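Local coordinates for protein probable hydrogenase maturation factor HypB (Methanocaldococcus jannaschii, PDB 2HF9) that binds GTP as a homodimer and probably uses its low GTPase activity to support nickel insertion into [NiFe] hydrogenases during their maturation, at residues E56-N61 against D212-F217; D60-K65 against I119-I124; N172-A177 against T207-D212. One frame throughout, in Å; residues are numbered along the deposited sequence.

Interaction 1: E56-N61 against D212-F217; sequences EKLIDN and DKVLEF
Leu-58 reaches across to Val-214 and Leu-215 with a single methyl, CD2, and this apolar meeting carries the contact. Its CD2 lies 3.7 Å from Leu-215 CD2, the two leucine side chains running alongside one another but pointing opposite ways, and 4.1 Å from Val-214 CG1. That valine branch stands anti to its backbone N (chi1 -175°), which turns it to Leu-58, nearly perpendicular to the leucine. The axes of segments 56-61 and 212-217 come within 11.2 Å at 71°, a gap that leucine and valine methyls bridge without polar groups. At the edge, Asn-61 adds only its CB, beside the same Leu-215 methyl.

The polar bonds stay within each helix. Asn-61 ND2 turns back to Lys-57 O at 2.8 Å, while its own backbone N approaches that oxygen from the opposite face of the carbonyl plane. On the outer surface of the other helix, Lys-213 NZ pairs with the syn lone pair of Glu-216 OE1 at 2.7 Å.

Beneath, Leu-58 rests on Phe-43 and Val-214 on Val-201: two helices lying over one face of the parallel sheet, as in the P-loop NTPase fold.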
loop_
_atom_site.group_PDB
_atom_site.type_symbol
_atom_site.label_atom_id
_atom_site.label_comp_id
_atom_site.label_asym_id
_atom_site.label_seq_id
_atom_site.Cartn_x
_atom_site.Cartn_y
_atom_site.Cartn_z
ATOM N N GLU A 56 7.079 10.096 -14.780
ATOM C CA GLU A 56 7.141 10.060 -16.247
ATOM C C GLU A 56 6.687 11.381 -16.856
ATOM O O GLU A 56 7.381 11.951 -17.697
ATOM C CB GLU A 56 6.285 8.919 -16.806
ATOM C CG GLU A 56 6.866 7.533 -16.596
ATOM C CD GLU A 56 6.012 6.450 -17.222
ATOM O OE1 GLU A 56 6.488 5.798 -18.167
ATOM O OE2 GLU A 56 4.862 6.259 -16.787
ATOM N N LYS A 57 5.527 11.866 -16.416
ATOM C CA LYS A 57 4.988 13.141 -16.890
ATOM C C LYS A 57 5.897 14.314 -16.533
ATOM O O LYS A 57 6.097 15.216 -17.348
ATOM C CB LYS A 57 3.565 13.377 -16.357
ATOM C CG LYS A 57 2.509 12.410 -16.898
ATOM C CD LYS A 57 2.284 12.588 -18.388
ATOM C CE LYS A 57 1.141 11.723 -18.891
ATOM N NZ LYS A 57 0.962 11.915 -20.362
ATOM N N LEU A 58 6.445 14.300 -15.317
ATOM C CA LEU A 58 7.389 15.337 -14.893
ATOM C C LEU A 58 8.667 15.360 -15.734
ATOM O O LEU A 58 9.122 16.437 -16.138
ATOM C CB LEU A 58 7.721 15.212 -13.405
ATOM C CG LEU A 58 6.607 15.594 -12.419
ATOM C CD1 LEU A 58 7.025 15.236 -11.002
ATOM C CD2 LEU A 58 6.248 17.073 -12.512
ATOM N N ILE A 59 9.238 14.185 -15.996
ATOM C CA ILE A 59 10.393 14.065 -16.897
ATOM C C ILE A 59 10.091 14.695 -18.262
ATOM O O ILE A 59 10.810 15.592 -18.708
ATOM C CB ILE A 59 10.850 12.594 -17.079
ATOM C CG1 ILE A 59 11.403 12.036 -15.763
ATOM C CG2 ILE A 59 11.921 12.482 -18.183
ATOM C CD1 ILE A 59 11.452 10.512 -15.711
ATOM N N ASP A 60 9.019 14.233 -18.906
ATOM C CA ASP A 60 8.614 14.734 -20.227
ATOM C C ASP A 60 8.515 16.254 -20.283
ATOM O O ASP A 60 8.908 16.877 -21.273
ATOM C CB ASP A 60 7.260 14.143 -20.635
ATOM C CG ASP A 60 7.340 12.675 -20.986
ATOM O OD1 ASP A 60 8.454 12.120 -21.006
ATOM O OD2 ASP A 60 6.277 12.070 -21.245
ATOM N N ASN A 61 7.991 16.847 -19.218
ATOM C CA ASN A 61 7.661 18.263 -19.237
ATOM C C ASN A 61 8.734 19.186 -18.662
ATOM O O ASN A 61 8.651 20.404 -18.814
ATOM C CB ASN A 61 6.275 18.488 -18.615
ATOM C CG ASN A 61 5.159 17.937 -19.497
ATOM O OD1 ASN A 61 4.848 18.509 -20.544
ATOM N ND2 ASN A 61 4.578 16.804 -19.095
ATOM N N ASP A 212 -0.390 21.276 -13.702
ATOM C CA ASP A 212 0.203 22.617 -13.602
ATOM C C ASP A 212 0.640 22.940 -12.164
ATOM O O ASP A 212 1.698 23.530 -11.954
ATOM C CB ASP A 212 -0.783 23.679 -14.125
ATOM C CG ASP A 212 -0.208 25.092 -14.100
ATOM O OD1 ASP A 212 0.887 25.307 -14.660
ATOM O OD2 ASP A 212 -0.860 25.993 -13.529
ATOM N N LYS A 213 -0.173 22.537 -11.188
ATOM C CA LYS A 213 0.125 22.765 -9.772
ATOM C C LYS A 213 1.279 21.903 -9.249
ATOM O O LYS A 213 2.001 22.322 -8.342
ATOM C CB LYS A 213 -1.127 22.562 -8.906
ATOM C CG LYS A 213 -2.340 23.416 -9.304
ATOM C CD LYS A 213 -2.039 24.915 -9.302
ATOM C CE LYS A 213 -2.057 25.505 -7.898
ATOM N NZ LYS A 213 -1.739 26.970 -7.919
ATOM N N VAL A 214 1.451 20.705 -9.808
ATOM C CA VAL A 214 2.597 19.861 -9.435
ATOM C C VAL A 214 3.883 20.476 -9.994
ATOM O O VAL A 214 4.874 20.608 -9.277
ATOM C CB VAL A 214 2.447 18.383 -9.896
ATOM C CG1 VAL A 214 3.615 17.532 -9.369
ATOM C CG2 VAL A 214 1.111 17.795 -9.429
ATOM N N LEU A 215 3.855 20.863 -11.270
ATOM C CA LEU A 215 4.986 21.558 -11.889
ATOM C C LEU A 215 5.358 22.809 -11.102
ATOM O O LEU A 215 6.537 23.081 -10.881
ATOM C CB LEU A 215 4.680 21.925 -13.342
ATOM C CG LEU A 215 4.655 20.796 -14.372
ATOM C CD1 LEU A 215 4.093 21.313 -15.692
ATOM C CD2 LEU A 215 6.041 20.190 -14.576
ATOM N N GLU A 216 4.342 23.556 -10.676
ATOM C CA GLU A 216 4.528 24.746 -9.856
ATOM C C GLU A 216 5.302 24.422 -8.575
ATOM O O GLU A 216 6.251 25.129 -8.219
ATOM C CB GLU A 216 3.171 25.361 -9.507
ATOM C CG GLU A 216 3.260 26.642 -8.702
ATOM C CD GLU A 216 1.902 27.147 -8.263
ATOM O OE1 GLU A 216 0.874 26.556 -8.664
ATOM O OE2 GLU A 216 1.859 28.137 -7.512
ATOM N N PHE A 217 4.894 23.348 -7.898
ATOM C CA PHE A 217 5.574 22.900 -6.683
ATOM C C PHE A 217 7.039 22.558 -6.939
ATOM O O PHE A 217 7.906 22.950 -6.157
ATOM C CB PHE A 217 4.860 21.703 -6.036
ATOM C CG PHE A 217 5.591 21.139 -4.845
ATOM C CD1 PHE A 217 5.450 21.722 -3.588
ATOM C CD2 PHE A 217 6.446 20.046 -4.986
ATOM C CE1 PHE A 217 6.138 21.216 -2.483
ATOM C CE2 PHE A 217 7.139 19.536 -3.883
ATOM C CZ PHE A 217 6.983 20.125 -2.632
#

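Interaction 2: D60-K65 against I119-I124; sequences DNLKDK and IDLLFI
Leu-62, Leu-121 and Phe-123 share one first torsion, CG lying beside the backbone N and opposite the carbonyl carbon (chi1 -69°, -58° and -60°); all three CB atoms already face the other segment, and this torsion turns the ends so that they meet. Leu-62 CD1 does all the touching from the helix side. It meets Leu-121 CD1 at 4.0 Å and, 4.2 Å away, Phe-123 CZ, coming to the ring at its edge and near its plane. Leu-121 and Phe-123 both lie roughly perpendicular to the Leu-62 side chain. The broad ring also meets Phe-43, their planes nearly perpendicular.

Past Leu-62 the chain turns, with Lys-65 N bonded to Leu-62 O at 3.0 Å. This brings Lys-65 O within 4.5 Å of Asp-120 OD2, a neighbour and not a bond, since both are acceptors; OD2 takes its hydrogen bond from Lys-67 N, and Lys-65 NZ pairs with Glu-219 of helix 211-224.

Leu-122 and Ile-124 alternate to the other face of the sheet, against helix 104-111. Apolar residues on both faces of a strand, each face covered by helices, are the mark of a three-layer alpha/beta/alpha sandwich.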
loop_
_atom_site.group_PDB
_atom_site.type_symbol
_atom_site.label_atom_id
_atom_site.label_comp_id
_atom_site.label_asym_id
_atom_site.label_seq_id
_atom_site.Cartn_x
_atom_site.Cartn_y
_atom_site.Cartn_z
ATOM N N ASP A 60 9.019 14.233 -18.906
ATOM C CA ASP A 60 8.614 14.734 -20.227
ATOM C C ASP A 60 8.515 16.254 -20.283
ATOM O O ASP A 60 8.908 16.877 -21.273
ATOM C CB ASP A 60 7.260 14.143 -20.635
ATOM C CG ASP A 60 7.340 12.675 -20.986
ATOM O OD1 ASP A 60 8.454 12.120 -21.006
ATOM O OD2 ASP A 60 6.277 12.070 -21.245
ATOM N N ASN A 61 7.991 16.847 -19.218
ATOM C CA ASN A 61 7.661 18.263 -19.237
ATOM C C ASN A 61 8.734 19.186 -18.662
ATOM O O ASN A 61 8.651 20.404 -18.814
ATOM C CB ASN A 61 6.275 18.488 -18.615
ATOM C CG ASN A 61 5.159 17.937 -19.497
ATOM O OD1 ASN A 61 4.848 18.509 -20.544
ATOM N ND2 ASN A 61 4.578 16.804 -19.095
ATOM N N LEU A 62 9.767 18.601 -18.057
ATOM C CA LEU A 62 10.846 19.383 -17.447
ATOM C C LEU A 62 12.218 19.138 -18.077
ATOM O O LEU A 62 13.165 19.877 -17.795
ATOM C CB LEU A 62 10.917 19.122 -15.935
ATOM C CG LEU A 62 9.776 19.634 -15.053
ATOM C CD1 LEU A 62 9.870 19.028 -13.649
ATOM C CD2 LEU A 62 9.758 21.154 -14.994
ATOM N N LYS A 63 12.321 18.120 -18.930
ATOM C CA LYS A 63 13.625 17.713 -19.483
ATOM C C LYS A 63 14.254 18.754 -20.418
ATOM O O LYS A 63 15.459 18.715 -20.664
ATOM C CB LYS A 63 13.548 16.341 -20.163
ATOM C CG LYS A 63 12.672 16.265 -21.402
ATOM C CD LYS A 63 12.572 14.829 -21.888
ATOM C CE LYS A 63 11.898 14.744 -23.243
ATOM N NZ LYS A 63 11.725 13.325 -23.664
ATOM N N ASP A 64 13.438 19.677 -20.922
ATOM C CA ASP A 64 13.927 20.771 -21.775
ATOM C C ASP A 64 14.669 21.832 -20.963
ATOM O O ASP A 64 15.501 22.571 -21.495
ATOM C CB ASP A 64 12.768 21.417 -22.546
ATOM C CG ASP A 64 11.720 22.037 -21.627
ATOM O OD1 ASP A 64 10.708 21.365 -21.340
ATOM O OD2 ASP A 64 11.907 23.189 -21.179
ATOM N N LYS A 65 14.358 21.887 -19.671
ATOM C CA LYS A 65 14.870 22.903 -18.765
ATOM C C LYS A 65 15.891 22.314 -17.796
ATOM O O LYS A 65 16.826 23.003 -17.383
ATOM C CB LYS A 65 13.704 23.521 -17.990
ATOM C CG LYS A 65 14.040 24.744 -17.153
ATOM C CD LYS A 65 12.758 25.412 -16.681
ATOM C CE LYS A 65 13.038 26.509 -15.681
ATOM N NZ LYS A 65 11.772 27.089 -15.150
ATOM N N ILE A 119 23.431 16.577 -13.651
ATOM C CA ILE A 119 22.058 16.393 -13.174
ATOM C C ILE A 119 21.600 17.659 -12.445
ATOM O O ILE A 119 22.362 18.250 -11.682
ATOM C CB ILE A 119 21.933 15.141 -12.233
ATOM C CG1 ILE A 119 22.304 13.838 -12.963
ATOM C CG2 ILE A 119 20.534 15.026 -11.614
ATOM C CD1 ILE A 119 21.479 13.523 -14.221
ATOM N N ASP A 120 20.362 18.080 -12.698
ATOM C CA ASP A 120 19.764 19.217 -11.997
ATOM C C ASP A 120 18.673 18.774 -11.015
ATOM O O ASP A 120 18.547 19.328 -9.919
ATOM C CB ASP A 120 19.196 20.230 -13.002
ATOM C CG ASP A 120 20.228 20.685 -14.027
ATOM O OD1 ASP A 120 21.321 21.134 -13.620
ATOM O OD2 ASP A 120 19.945 20.593 -15.240
ATOM N N LEU A 121 17.884 17.785 -11.430
ATOM C CA LEU A 121 16.777 17.264 -10.629
ATOM C C LEU A 121 16.917 15.769 -10.395
ATOM O O LEU A 121 17.259 15.022 -11.309
ATOM C CB LEU A 121 15.429 17.529 -11.311
ATOM C CG LEU A 121 15.007 18.962 -11.640
ATOM C CD1 LEU A 121 13.637 18.959 -12.309
ATOM C CD2 LEU A 121 14.991 19.838 -10.400
ATOM N N LEU A 122 16.634 15.343 -9.168
ATOM C CA LEU A 122 16.609 13.926 -8.827
ATOM C C LEU A 122 15.230 13.522 -8.314
ATOM O O LEU A 122 14.747 14.069 -7.320
ATOM C CB LEU A 122 17.685 13.597 -7.781
ATOM C CG LEU A 122 17.740 12.161 -7.241
ATOM C CD1 LEU A 122 18.026 11.145 -8.342
ATOM C CD2 LEU A 122 18.773 12.047 -6.126
ATOM N N PHE A 123 14.605 12.574 -9.004
ATOM C CA PHE A 123 13.320 12.025 -8.575
ATOM C C PHE A 123 13.548 10.626 -8.022
ATOM O O PHE A 123 14.018 9.737 -8.736
ATOM C CB PHE A 123 12.311 11.960 -9.733
ATOM C CG PHE A 123 11.983 13.298 -10.361
ATOM C CD1 PHE A 123 11.683 13.370 -11.724
ATOM C CD2 PHE A 123 11.958 14.469 -9.606
ATOM C CE1 PHE A 123 11.368 14.589 -12.330
ATOM C CE2 PHE A 123 11.650 15.699 -10.201
ATOM C CZ PHE A 123 11.354 15.756 -11.570
ATOM N N ILE A 124 13.221 10.436 -6.750
ATOM C CA ILE A 124 13.343 9.127 -6.122
ATOM C C ILE A 124 11.963 8.522 -5.900
ATOM O O ILE A 124 11.146 9.092 -5.172
ATOM C CB ILE A 124 14.080 9.203 -4.761
ATOM C CG1 ILE A 124 15.406 9.962 -4.892
ATOM C CG2 ILE A 124 14.286 7.797 -4.183
ATOM C CD1 ILE A 124 16.176 10.083 -3.579
#

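Interaction 3: N172-A177 against T207-D212; sequences NKIDLA and TMEGFD. With GSP (5'-guanosine-diphosphate-monothiophosphate), chain E.
Asp-175 sets its CB 4.3 Å from Thr-207 CG2 while its carboxylate grips the guanine of the nucleotide. OD1 accepts from GSP N1 at 2.7 Å (N-H...O 163°) and OD2 from GSP N2 at 2.8 Å (167°), a two-pronged pairing that reads the N1-H and the exocyclic amino group, the Watson-Crick donors of guanine; chi1 of 60°, with CG between the backbone N and carbonyl carbon, places it there. Lys-173 lays its aliphatic chain over a face of the base, CG being 3.5 Å from GSP C5. The amide of Asn-172 lies at the N7 and O6 side, its CG 3.7 Å from GSP O6; with an alanine here, that side of the guanine would probably lose its polar side-chain neighbour, and the base would be set less firmly in the pocket.

Further out, Ser-204 OG bonds to Asp-175 OD1 and Thr-207 N, tying the carboxylate to the start of segment 207-212. Lys-173 NZ is held by Gly-48 O and by Thr-150 O of the second subunit. The Ile-174 side chain lies across the extended Glu-209, its CD1 4.0 Å from Glu-209 OE1, a loose surface meeting of methyl and carboxylate. Thr-207 OG1 accepts from Glu-209 N at 3.2 Å, an ST turn, and a type II turn from Met-208 to Phe-211 leads into helix 211-224. Gly-210, its N-cap, has a positive phi at which a CB would jam against the preceding carbonyl O.

Asn-172, Lys-173, Ile-174 and Asp-175 form the NKxD motif, the guanine-specificity signature of GTPases.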
loop_
_atom_site.group_PDB
_atom_site.type_symbol
_atom_site.label_atom_id
_atom_site.label_comp_id
_atom_site.label_asym_id
_atom_site.label_seq_id
_atom_site.Cartn_x
_atom_site.Cartn_y
_atom_site.Cartn_z
ATOM N N ASN A 172 -4.472 11.860 -6.371
ATOM C CA ASN A 172 -4.460 11.481 -7.776
ATOM C C ASN A 172 -5.716 10.685 -8.153
ATOM O O ASN A 172 -6.501 10.294 -7.278
ATOM C CB ASN A 172 -3.176 10.685 -8.090
ATOM C CG ASN A 172 -2.954 10.467 -9.580
ATOM O OD1 ASN A 172 -2.493 9.395 -9.998
ATOM N ND2 ASN A 172 -3.277 11.470 -10.388
ATOM N N LYS A 173 -5.894 10.461 -9.456
ATOM C CA LYS A 173 -7.027 9.709 -10.021
ATOM C C LYS A 173 -8.377 10.363 -9.716
ATOM O O LYS A 173 -9.362 9.667 -9.470
ATOM C CB LYS A 173 -7.023 8.239 -9.559
ATOM C CG LYS A 173 -5.749 7.467 -9.892
ATOM C CD LYS A 173 -5.864 5.999 -9.488
ATOM C CE LYS A 173 -4.496 5.348 -9.425
ATOM N NZ LYS A 173 -4.509 4.167 -8.497
ATOM N N ILE A 174 -8.427 11.693 -9.749
ATOM C CA ILE A 174 -9.686 12.398 -9.469
ATOM C C ILE A 174 -10.765 12.074 -10.506
ATOM O O ILE A 174 -11.959 12.217 -10.234
ATOM C CB ILE A 174 -9.510 13.939 -9.290
ATOM C CG1 ILE A 174 -8.986 14.605 -10.575
ATOM C CG2 ILE A 174 -8.649 14.237 -8.050
ATOM C CD1 ILE A 174 -9.019 16.141 -10.548
ATOM N N ASP A 175 -10.332 11.603 -11.676
ATOM C CA ASP A 175 -11.249 11.163 -12.725
ATOM C C ASP A 175 -12.043 9.902 -12.347
ATOM O O ASP A 175 -13.048 9.588 -12.984
ATOM C CB ASP A 175 -10.504 10.979 -14.055
ATOM C CG ASP A 175 -9.384 9.951 -13.972
ATOM O OD1 ASP A 175 -8.343 10.230 -13.333
ATOM O OD2 ASP A 175 -9.539 8.864 -14.566
ATOM N N LEU A 176 -11.606 9.208 -11.298
ATOM C CA LEU A 176 -12.238 7.949 -10.878
ATOM C C LEU A 176 -13.016 8.048 -9.559
ATOM O O LEU A 176 -13.525 7.040 -9.062
ATOM C CB LEU A 176 -11.187 6.835 -10.772
ATOM C CG LEU A 176 -10.290 6.593 -11.987
ATOM C CD1 LEU A 176 -9.217 5.570 -11.664
ATOM C CD2 LEU A 176 -11.103 6.156 -13.190
ATOM N N ALA A 177 -13.115 9.258 -9.010
ATOM C CA ALA A 177 -13.661 9.461 -7.663
ATOM C C ALA A 177 -15.124 9.035 -7.529
ATOM O O ALA A 177 -15.503 8.388 -6.550
ATOM C CB ALA A 177 -13.487 10.913 -7.237
ATOM N N THR A 207 -6.510 12.955 -17.392
ATOM C CA THR A 207 -6.971 14.202 -18.021
ATOM C C THR A 207 -5.902 15.291 -17.950
ATOM O O THR A 207 -5.957 16.274 -18.697
ATOM C CB THR A 207 -8.238 14.755 -17.346
ATOM O OG1 THR A 207 -7.904 15.254 -16.043
ATOM C CG2 THR A 207 -9.328 13.683 -17.240
ATOM N N MET A 208 -4.946 15.098 -17.040
ATOM C CA MET A 208 -3.856 16.049 -16.739
ATOM C C MET A 208 -4.285 17.289 -15.939
ATOM O O MET A 208 -3.470 18.182 -15.691
ATOM C CB MET A 208 -3.036 16.420 -17.986
ATOM C CG MET A 208 -2.294 15.240 -18.615
ATOM S SD MET A 208 -1.085 14.464 -17.508
ATOM C CE MET A 208 0.248 15.658 -17.533
ATOM N N GLU A 209 -5.545 17.328 -15.506
ATOM C CA GLU A 209 -6.019 18.406 -14.642
ATOM C C GLU A 209 -5.248 18.397 -13.319
ATOM O O GLU A 209 -5.132 17.357 -12.665
ATOM C CB GLU A 209 -7.524 18.302 -14.380
ATOM C CG GLU A 209 -8.058 19.495 -13.584
ATOM C CD GLU A 209 -9.530 19.399 -13.216
ATOM O OE1 GLU A 209 -10.212 18.444 -13.631
ATOM O OE2 GLU A 209 -10.001 20.298 -12.493
ATOM N N GLY A 210 -4.721 19.561 -12.946
ATOM C CA GLY A 210 -3.947 19.708 -11.720
ATOM C C GLY A 210 -2.445 19.560 -11.907
ATOM O O GLY A 210 -1.672 19.878 -10.998
ATOM N N PHE A 211 -2.023 19.081 -13.077
ATOM C CA PHE A 211 -0.593 18.876 -13.338
ATOM C C PHE A 211 0.206 20.178 -13.233
ATOM O O PHE A 211 1.327 20.177 -12.723
ATOM C CB PHE A 211 -0.353 18.189 -14.689
ATOM C CG PHE A 211 1.073 17.738 -14.899
ATOM C CD1 PHE A 211 1.643 16.769 -14.072
ATOM C CD2 PHE A 211 1.850 18.289 -15.916
ATOM C CE1 PHE A 211 2.964 16.350 -14.260
ATOM C CE2 PHE A 211 3.166 17.872 -16.114
ATOM C CZ PHE A 211 3.725 16.905 -15.278
ATOM N N ASP A 212 -0.390 21.276 -13.702
ATOM C CA ASP A 212 0.203 22.617 -13.602
ATOM C C ASP A 212 0.640 22.940 -12.164
ATOM O O ASP A 212 1.698 23.530 -11.954
ATOM C CB ASP A 212 -0.783 23.679 -14.125
ATOM C CG ASP A 212 -0.208 25.092 -14.100
ATOM O OD1 ASP A 212 0.887 25.307 -14.660
ATOM O OD2 ASP A 212 -0.860 25.993 -13.529
HETATM P PG GSP E . 3.852 1.140 -7.775
HETATM O O3B GSP E . 2.670 2.003 -8.444
HETATM S S1G GSP E . 3.657 1.120 -6.062
HETATM O O2G GSP E . 3.716 -0.282 -8.350
HETATM O O3G GSP E . 5.207 1.741 -8.183
HETATM P PB GSP E . 2.773 3.569 -8.819
HETATM O O1B GSP E . 2.360 4.364 -7.645
HETATM O O2B GSP E . 4.094 3.961 -9.346
HETATM P PA GSP E . 1.622 3.716 -11.489
HETATM O O1A GSP E . 2.247 4.944 -12.034
HETATM O O2A GSP E . 2.276 2.486 -12.006
HETATM O O3A GSP E . 1.567 3.729 -9.880
HETATM O "O5'" GSP E . 0.055 3.763 -11.818
HETATM C "C5'" GSP E . -0.815 2.737 -11.383
HETATM C "C4'" GSP E . -1.998 2.621 -12.338
HETATM O "O4'" GSP E . -2.860 3.739 -12.204
HETATM C "C3'" GSP E . -1.589 2.570 -13.801
HETATM O "O3'" GSP E . -2.453 1.640 -14.413
HETATM C "C2'" GSP E . -1.869 3.965 -14.316
HETATM O "O2'" GSP E . -2.227 3.971 -15.672
HETATM C "C1'" GSP E . -3.045 4.384 -13.455
HETATM N N9 GSP E . -3.173 5.821 -13.162
HETATM C C8 GSP E . -2.261 6.653 -12.561
HETATM N N7 GSP E . -2.827 7.875 -12.442
HETATM C C5 GSP E . -4.084 7.827 -12.940
HETATM C C6 GSP E . -5.094 8.781 -13.061
HETATM O O6 GSP E . -4.913 9.932 -12.667
HETATM N N1 GSP E . -6.306 8.417 -13.620
HETATM C C2 GSP E . -6.509 7.120 -14.063
HETATM N N2 GSP E . -7.673 6.775 -14.606
HETATM N N3 GSP E . -5.506 6.176 -13.938
HETATM C C4 GSP E . -4.316 6.532 -13.383
#

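Overall arrangement
Helix 51-62 serves both interaction 1 and interaction 2, which lie about 9 Å apart, centre to centre, and join through Leu-215 against Leu-62 and Leu-58 against Phe-123 into one apolar layer on a face of the sheet. Interaction 2 is the more deeply buried; interaction 1 runs from this core to the surface. Interaction 3 lies at the surface, touches loosely across its segments, and owes its chemistry to polar groups around the guanine. Helix 211-224 links it to interaction 1: its first turn brings Phe-211 against Leu-58 and Asn-61. Thus the same helix starts near the nucleotide loops and continues into the hydrophobic packing.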